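PDB 2HPG: ABC transporter, periplasmic substrate-binding protein from Thermotoga maritima, which probably binds a solute in the periplasm and delivers it to a tripartite ATP-independent (TRAP) membrane transporter. Local coordinates for residues T10-H15 and R43-P48; Q25-W30 and E251-A256. All coordinates share one frame; numbering follows the deposited sequence.

Overall arrangement
Both interactions lie on the same side of the chain's centre, their own centres about 12 Å apart. Strand 9-14, helix 22-37 and strand 42-47 follow one another as a beta-alpha-beta unit: interaction 1 pairs its two strands, while interaction 2 sets its helix against helix 243-278, which is more than two hundred residues further on. The helix therefore lies between the strand pair and the late helix. The two contacts touch directly, Phe13 packing on Phe27 and Ile44 on Trp30, so one continuous apolar core ties the start of this solute-binding protein to a helix from late in its sequence.

Interaction 1 of 2, residues T10-H15 and R43-P48; sequences TLRFGH and RIEVFP
Thr10 and Arg43 open a parallel strand pair, the two strands of a beta-alpha-beta unit whose connecting helix is 22-37. Beta-branched Thr10 suits an extended strand; its side chain lies beside that of Arg43, pointing the same way, with Thr10 OG1 4.0 Å from Arg43 CB. At Leu11 the backbone bonds in both directions: its N donates to Arg43 O at 2.8 Å, and its O accepts from Glu45 N. The Leu11 side chain turns to the buried face beside Ile44, where Leu11 CD2 meets Ile44 CG2 at 4.2 Å, and touches Val233 of strand 218-234.

Arg12 turns to the other face, with Glu45 and Phe47. Its chain runs extended from CG to NE (chi3 174°), and Arg12 NE forms a long salt bridge of 3.4 Å to Glu45 OE1, the guanidinium and carboxylate planes 57° apart. The same OE1 also pairs with Arg43 NH2, so one carboxylate oxygen sits between two arginines and probably eases their mutual repulsion. The aliphatic part of Arg12 lies beside the Phe47 ring, Arg12 CB 3.8 Å from Phe47 CE2.

Phe13 returns to the buried face, where a large apolar ring suits the core beneath helix 22-37; its N donates almost straight to Glu45 O (173°), and its O accepts from Phe47 N, a donor tilted from the carbonyl plane. Gly14 CA lies 3.5 Å from Phe47 O in a CA-H...O contact. Beyond the strand, His15 N donates at 2.9 Å to a water that in turn donates to Pro48 O, so the water bridges His15 and Pro48.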
loop_
_atom_site.group_PDB
_atom_site.type_symbol
_atom_site.label_atom_id
_atom_site.label_comp_id
_atom_site.label_asym_id
_atom_site.label_seq_id
_atom_site.Cartn_x
_atom_site.Cartn_y
_atom_site.Cartn_z
ATOM N N THR A 10 -0.572 -24.317 -10.122
ATOM C CA THR A 10 -1.677 -23.403 -9.864
ATOM C C THR A 10 -1.309 -22.541 -8.661
ATOM O O THR A 10 -0.803 -23.055 -7.653
ATOM C CB THR A 10 -2.995 -24.150 -9.640
ATOM O OG1 THR A 10 -3.316 -24.883 -10.823
ATOM C CG2 THR A 10 -4.134 -23.180 -9.370
ATOM N N LEU A 11 -1.486 -21.223 -8.820
ATOM C CA LEU A 11 -1.247 -20.240 -7.757
ATOM C C LEU A 11 -2.585 -19.585 -7.429
ATOM O O LEU A 11 -3.266 -19.106 -8.329
ATOM C CB LEU A 11 -0.252 -19.157 -8.220
ATOM C CG LEU A 11 0.054 -18.042 -7.201
ATOM C CD1 LEU A 11 0.709 -18.591 -5.939
ATOM C CD2 LEU A 11 0.939 -16.943 -7.839
ATOM N N ARG A 12 -2.950 -19.557 -6.147
ATOM C CA ARG A 12 -4.128 -18.818 -5.686
ATOM C C ARG A 12 -3.690 -17.540 -4.975
ATOM O O ARG A 12 -3.053 -17.590 -3.931
ATOM C CB ARG A 12 -4.970 -19.706 -4.783
ATOM C CG ARG A 12 -5.300 -20.994 -5.496
ATOM C CD ARG A 12 -6.383 -21.836 -4.845
ATOM N NE ARG A 12 -6.676 -22.966 -5.726
ATOM C CZ ARG A 12 -5.901 -24.034 -5.883
ATOM N NH1 ARG A 12 -4.765 -24.189 -5.198
ATOM N NH2 ARG A 12 -6.264 -24.967 -6.737
ATOM N N PHE A 13 -4.034 -16.399 -5.559
ATOM C CA PHE A 13 -3.508 -15.122 -5.115
ATOM C C PHE A 13 -4.614 -14.266 -4.551
ATOM O O PHE A 13 -5.529 -13.919 -5.280
ATOM C CB PHE A 13 -2.854 -14.405 -6.284
ATOM C CG PHE A 13 -1.882 -13.346 -5.857
ATOM C CD1 PHE A 13 -0.552 -13.656 -5.665
ATOM C CD2 PHE A 13 -2.304 -12.052 -5.634
ATOM C CE1 PHE A 13 0.351 -12.694 -5.257
ATOM C CE2 PHE A 13 -1.407 -11.090 -5.221
ATOM C CZ PHE A 13 -0.076 -11.414 -5.036
ATOM N N GLY A 14 -4.514 -13.899 -3.272
ATOM C CA GLY A 14 -5.617 -13.234 -2.596
ATOM C C GLY A 14 -5.399 -11.817 -2.098
ATOM O O GLY A 14 -4.314 -11.244 -2.199
ATOM N N HIS A 15 -6.461 -11.265 -1.525
ATOM C CA HIS A 15 -6.440 -9.921 -0.977
ATOM C C HIS A 15 -6.230 -8.837 -2.028
ATOM O O HIS A 15 -5.640 -7.806 -1.742
ATOM C CB HIS A 15 -5.384 -9.796 0.143
ATOM C CG HIS A 15 -5.811 -10.412 1.439
ATOM N ND1 HIS A 15 -5.094 -10.261 2.610
ATOM C CD2 HIS A 15 -6.881 -11.184 1.750
ATOM C CE1 HIS A 15 -5.702 -10.923 3.582
ATOM N NE2 HIS A 15 -6.787 -11.494 3.086
ATOM N N ARG A 43 -1.263 -21.658 -13.934
ATOM C CA ARG A 43 -2.568 -21.032 -13.825
ATOM C C ARG A 43 -2.558 -20.192 -12.549
ATOM O O ARG A 43 -2.157 -20.688 -11.493
ATOM C CB ARG A 43 -3.647 -22.104 -13.745
ATOM C CG ARG A 43 -5.025 -21.547 -13.526
ATOM C CD ARG A 43 -6.058 -22.634 -13.291
ATOM N NE ARG A 43 -7.064 -22.180 -12.331
ATOM C CZ ARG A 43 -8.302 -22.655 -12.218
ATOM N NH1 ARG A 43 -8.755 -23.611 -13.027
ATOM N NH2 ARG A 43 -9.105 -22.155 -11.291
ATOM N N ILE A 44 -2.973 -18.929 -12.649
ATOM C CA ILE A 44 -3.083 -18.063 -11.472
ATOM C C ILE A 44 -4.525 -17.683 -11.241
ATOM O O ILE A 44 -5.145 -17.071 -12.093
ATOM C CB ILE A 44 -2.261 -16.777 -11.604
ATOM C CG1 ILE A 44 -0.793 -17.125 -11.879
ATOM C CG2 ILE A 44 -2.321 -15.959 -10.266
ATOM C CD1 ILE A 44 0.055 -15.941 -12.231
ATOM N N GLU A 45 -5.047 -18.045 -10.081
ATOM C CA GLU A 45 -6.409 -17.720 -9.718
ATOM C C GLU A 45 -6.385 -16.539 -8.772
ATOM O O GLU A 45 -5.644 -16.552 -7.798
ATOM C CB GLU A 45 -7.044 -18.927 -9.037
ATOM C CG GLU A 45 -8.509 -18.778 -8.832
ATOM C CD GLU A 45 -9.171 -20.066 -8.374
ATOM O OE1 GLU A 45 -8.434 -21.017 -7.955
ATOM O OE2 GLU A 45 -10.431 -20.104 -8.452
ATOM N N VAL A 46 -7.213 -15.534 -9.047
ATOM C CA VAL A 46 -7.152 -14.260 -8.352
ATOM C C VAL A 46 -8.407 -14.064 -7.487
ATOM O O VAL A 46 -9.517 -14.126 -7.998
ATOM C CB VAL A 46 -6.985 -13.101 -9.390
ATOM C CG1 VAL A 46 -7.032 -11.759 -8.706
ATOM C CG2 VAL A 46 -5.663 -13.270 -10.143
ATOM N N PHE A 47 -8.210 -13.837 -6.186
ATOM C CA PHE A 47 -9.310 -13.713 -5.213
ATOM C C PHE A 47 -9.417 -12.320 -4.621
ATOM O O PHE A 47 -8.503 -11.880 -3.919
ATOM C CB PHE A 47 -9.112 -14.688 -4.056
ATOM C CG PHE A 47 -9.242 -16.119 -4.453
ATOM C CD1 PHE A 47 -10.426 -16.800 -4.258
ATOM C CD2 PHE A 47 -8.191 -16.784 -5.036
ATOM C CE1 PHE A 47 -10.548 -18.107 -4.628
ATOM C CE2 PHE A 47 -8.324 -18.093 -5.429
ATOM C CZ PHE A 47 -9.485 -18.753 -5.222
ATOM N N PRO A 48 -10.525 -11.605 -4.902
ATOM C CA PRO A 48 -10.758 -10.330 -4.243
ATOM C C PRO A 48 -10.749 -10.415 -2.721
ATOM O O PRO A 48 -10.985 -11.473 -2.160
ATOM C CB PRO A 48 -12.151 -9.937 -4.735
ATOM C CG PRO A 48 -12.225 -10.549 -6.099
ATOM C CD PRO A 48 -11.563 -11.885 -5.914
HETATM O O HOH W 1 -8.750 -12.716 -0.609
#

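Interaction 2 of 2, residues Q25-W30 and E251-A256; sequences QAFLKW and EEMDKA
Trp30 and selenomethionine Met253 meet at the middle of this contact between two helices, whose segments run roughly antiparallel, 150° between their directions and 9.3 Å apart at closest approach. Trp30 CB starts toward the other helix and rests on Ala256 CB at 4.0 Å; alanine suits this spot because a single methyl fits between backbones that come close. From there CG is anti to the backbone N (chi1 162°). Met253 lies over one face of the indole, its CB and CG at the five-membered end. At that end Trp30 CD1 also approaches Glu252 CB at 3.8 Å, while NE1 reaches past the segment to hydrogen-bond Ile249 O, which gives this buried N-H its acceptor and helps set the turn of the ring. The six-membered end lies beneath the Met253 tip: Met253 SE stands over that ring of Trp30, 4.0 Å from its centroid and 13° off the normal, a Met-aromatic contact. Two conformers of Met253 were deposited, and in the one given the terminal methyl lies implausibly close to the indole, so its exact position is doubtful.

Phe27 comes at the same tip from another direction. Its CB leads away from helix 243-278, yet the ring swings back, presenting its edge to the end of Met253, with Met253 SE 5.3 Å from the Phe27 ring centroid in an oblique Met-aromatic approach. An unbranched, polarisable side chain can lie over the indole face while its end meets the Phe27 edge. Nearer the start of the segment, Ala26 O lies 4.0 Å from Ala256 CB. Phe13 and Trp137 extend this aromatic cluster, and the whole is a buried helix-helix interface within the periplasmic-binding-protein fold, joining helix 22-37 of the beta-alpha-beta unit to the long helix 243-278.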
loop_
_atom_site.group_PDB
_atom_site.type_symbol
_atom_site.label_atom_id
_atom_site.label_comp_id
_atom_site.label_asym_id
_atom_site.label_seq_id
_atom_site.Cartn_x
_atom_site.Cartn_y
_atom_site.Cartn_z
ATOM N N GLN A 25 -8.555 -5.765 -11.618
ATOM C CA GLN A 25 -8.411 -5.758 -13.067
ATOM C C GLN A 25 -6.977 -6.055 -13.485
ATOM O O GLN A 25 -6.727 -6.797 -14.447
ATOM C CB GLN A 25 -8.802 -4.393 -13.617
ATOM C CG GLN A 25 -10.265 -4.167 -13.709
ATOM C CD GLN A 25 -10.604 -2.792 -14.243
ATOM O OE1 GLN A 25 -10.528 -2.549 -15.456
ATOM N NE2 GLN A 25 -11.007 -1.884 -13.347
ATOM N N ALA A 26 -6.048 -5.446 -12.756
ATOM C CA ALA A 26 -4.634 -5.510 -13.073
ATOM C C ALA A 26 -4.067 -6.879 -12.729
ATOM O O ALA A 26 -3.208 -7.390 -13.442
ATOM C CB ALA A 26 -3.872 -4.411 -12.333
ATOM N N PHE A 27 -4.517 -7.463 -11.613
ATOM C CA PHE A 27 -4.101 -8.826 -11.264
ATOM C C PHE A 27 -4.612 -9.842 -12.278
ATOM O O PHE A 27 -3.917 -10.799 -12.556
ATOM C CB PHE A 27 -4.537 -9.219 -9.842
ATOM C CG PHE A 27 -3.735 -8.558 -8.747
ATOM C CD1 PHE A 27 -2.469 -9.005 -8.416
ATOM C CD2 PHE A 27 -4.249 -7.495 -8.047
ATOM C CE1 PHE A 27 -1.743 -8.401 -7.399
ATOM C CE2 PHE A 27 -3.530 -6.892 -7.032
ATOM C CZ PHE A 27 -2.262 -7.350 -6.718
ATOM N N LEU A 28 -5.817 -9.636 -12.823
ATOM C CA LEU A 28 -6.363 -10.506 -13.860
ATOM C C LEU A 28 -5.567 -10.419 -15.172
ATOM O O LEU A 28 -5.398 -11.417 -15.868
ATOM C CB LEU A 28 -7.839 -10.186 -14.115
ATOM C CG LEU A 28 -8.782 -10.503 -12.939
ATOM C CD1 LEU A 28 -10.132 -9.843 -13.137
ATOM C CD2 LEU A 28 -8.939 -12.030 -12.756
ATOM N N LYS A 29 -5.100 -9.219 -15.501
ATOM C CA LYS A 29 -4.190 -8.994 -16.637
ATOM C C LYS A 29 -2.879 -9.705 -16.434
ATOM O O LYS A 29 -2.351 -10.320 -17.357
ATOM C CB LYS A 29 -3.897 -7.501 -16.818
ATOM C CG LYS A 29 -4.981 -6.705 -17.526
ATOM C CD LYS A 29 -4.479 -5.274 -17.889
ATOM C CE LYS A 29 -3.355 -5.301 -18.960
ATOM N NZ LYS A 29 -2.837 -3.945 -19.392
ATOM N N TRP A 30 -2.334 -9.591 -15.230
ATOM C CA TRP A 30 -1.102 -10.276 -14.885
ATOM C C TRP A 30 -1.230 -11.791 -14.988
ATOM O O TRP A 30 -0.358 -12.453 -15.556
ATOM C CB TRP A 30 -0.676 -9.899 -13.476
ATOM C CG TRP A 30 0.297 -10.816 -12.864
ATOM C CD1 TRP A 30 1.591 -11.036 -13.253
ATOM C CD2 TRP A 30 0.084 -11.609 -11.696
ATOM N NE1 TRP A 30 2.199 -11.916 -12.396
ATOM C CE2 TRP A 30 1.286 -12.306 -11.442
ATOM C CE3 TRP A 30 -1.021 -11.813 -10.843
ATOM C CZ2 TRP A 30 1.421 -13.193 -10.370
ATOM C CZ3 TRP A 30 -0.880 -12.682 -9.769
ATOM C CH2 TRP A 30 0.334 -13.354 -9.534
ATOM N N GLU A 251 8.411 -10.575 -13.761
ATOM C CA GLU A 251 8.464 -9.524 -14.796
ATOM C C GLU A 251 7.085 -9.066 -15.213
ATOM O O GLU A 251 6.851 -7.883 -15.411
ATOM C CB GLU A 251 9.199 -10.020 -16.056
ATOM C CG GLU A 251 10.702 -10.153 -15.878
ATOM C CD GLU A 251 11.406 -10.648 -17.131
ATOM O OE1 GLU A 251 10.725 -10.971 -18.134
ATOM O OE2 GLU A 251 12.651 -10.714 -17.100
ATOM N N GLU A 252 6.175 -10.012 -15.382
ATOM C CA GLU A 252 4.825 -9.666 -15.757
ATOM C C GLU A 252 4.076 -8.895 -14.681
ATOM O O GLU A 252 3.184 -8.093 -14.991
ATOM C CB GLU A 252 4.046 -10.915 -16.119
ATOM C CG GLU A 252 4.464 -11.479 -17.437
ATOM C CD GLU A 252 4.342 -10.471 -18.543
ATOM O OE1 GLU A 252 3.325 -9.735 -18.571
ATOM O OE2 GLU A 252 5.278 -10.410 -19.377
HETATM N N MSE A 253 4.430 -9.091 -13.428
HETATM C CA MSE A 253 3.705 -8.376 -12.413
HETATM C C MSE A 253 4.322 -7.045 -12.036
HETATM O O MSE A 253 3.608 -6.144 -11.606
HETATM C CB MSE A 253 3.497 -9.225 -11.190
HETATM C CG MSE A 253 2.044 -9.170 -10.805
HETATM SE SE MSE A 253 1.943 -9.225 -9.004
HETATM C CE MSE A 253 0.584 -10.520 -8.653
ATOM N N ASP A 254 5.635 -6.912 -12.196
ATOM C CA ASP A 254 6.262 -5.583 -12.119
ATOM C C ASP A 254 5.664 -4.685 -13.196
ATOM O O ASP A 254 5.363 -3.505 -12.951
ATOM C CB ASP A 254 7.770 -5.679 -12.326
ATOM C CG ASP A 254 8.534 -5.968 -11.054
ATOM O OD1 ASP A 254 8.048 -5.732 -9.916
ATOM O OD2 ASP A 254 9.687 -6.406 -11.206
ATOM N N LYS A 255 5.480 -5.266 -14.376
ATOM C CA LYS A 255 4.876 -4.599 -15.529
ATOM C C LYS A 255 3.411 -4.210 -15.338
ATOM O O LYS A 255 3.010 -3.087 -15.653
ATOM C CB LYS A 255 5.004 -5.522 -16.725
ATOM C CG LYS A 255 4.319 -5.075 -17.997
ATOM C CD LYS A 255 4.749 -5.993 -19.161
ATOM C CE LYS A 255 4.143 -5.532 -20.478
ATOM N NZ LYS A 255 2.675 -5.258 -20.332
ATOM N N ALA A 256 2.608 -5.145 -14.843
ATOM C CA ALA A 256 1.206 -4.866 -14.538
ATOM C C ALA A 256 1.081 -3.852 -13.411
ATOM O O ALA A 256 0.146 -3.040 -13.391
ATOM C CB ALA A 256 0.479 -6.158 -14.148
#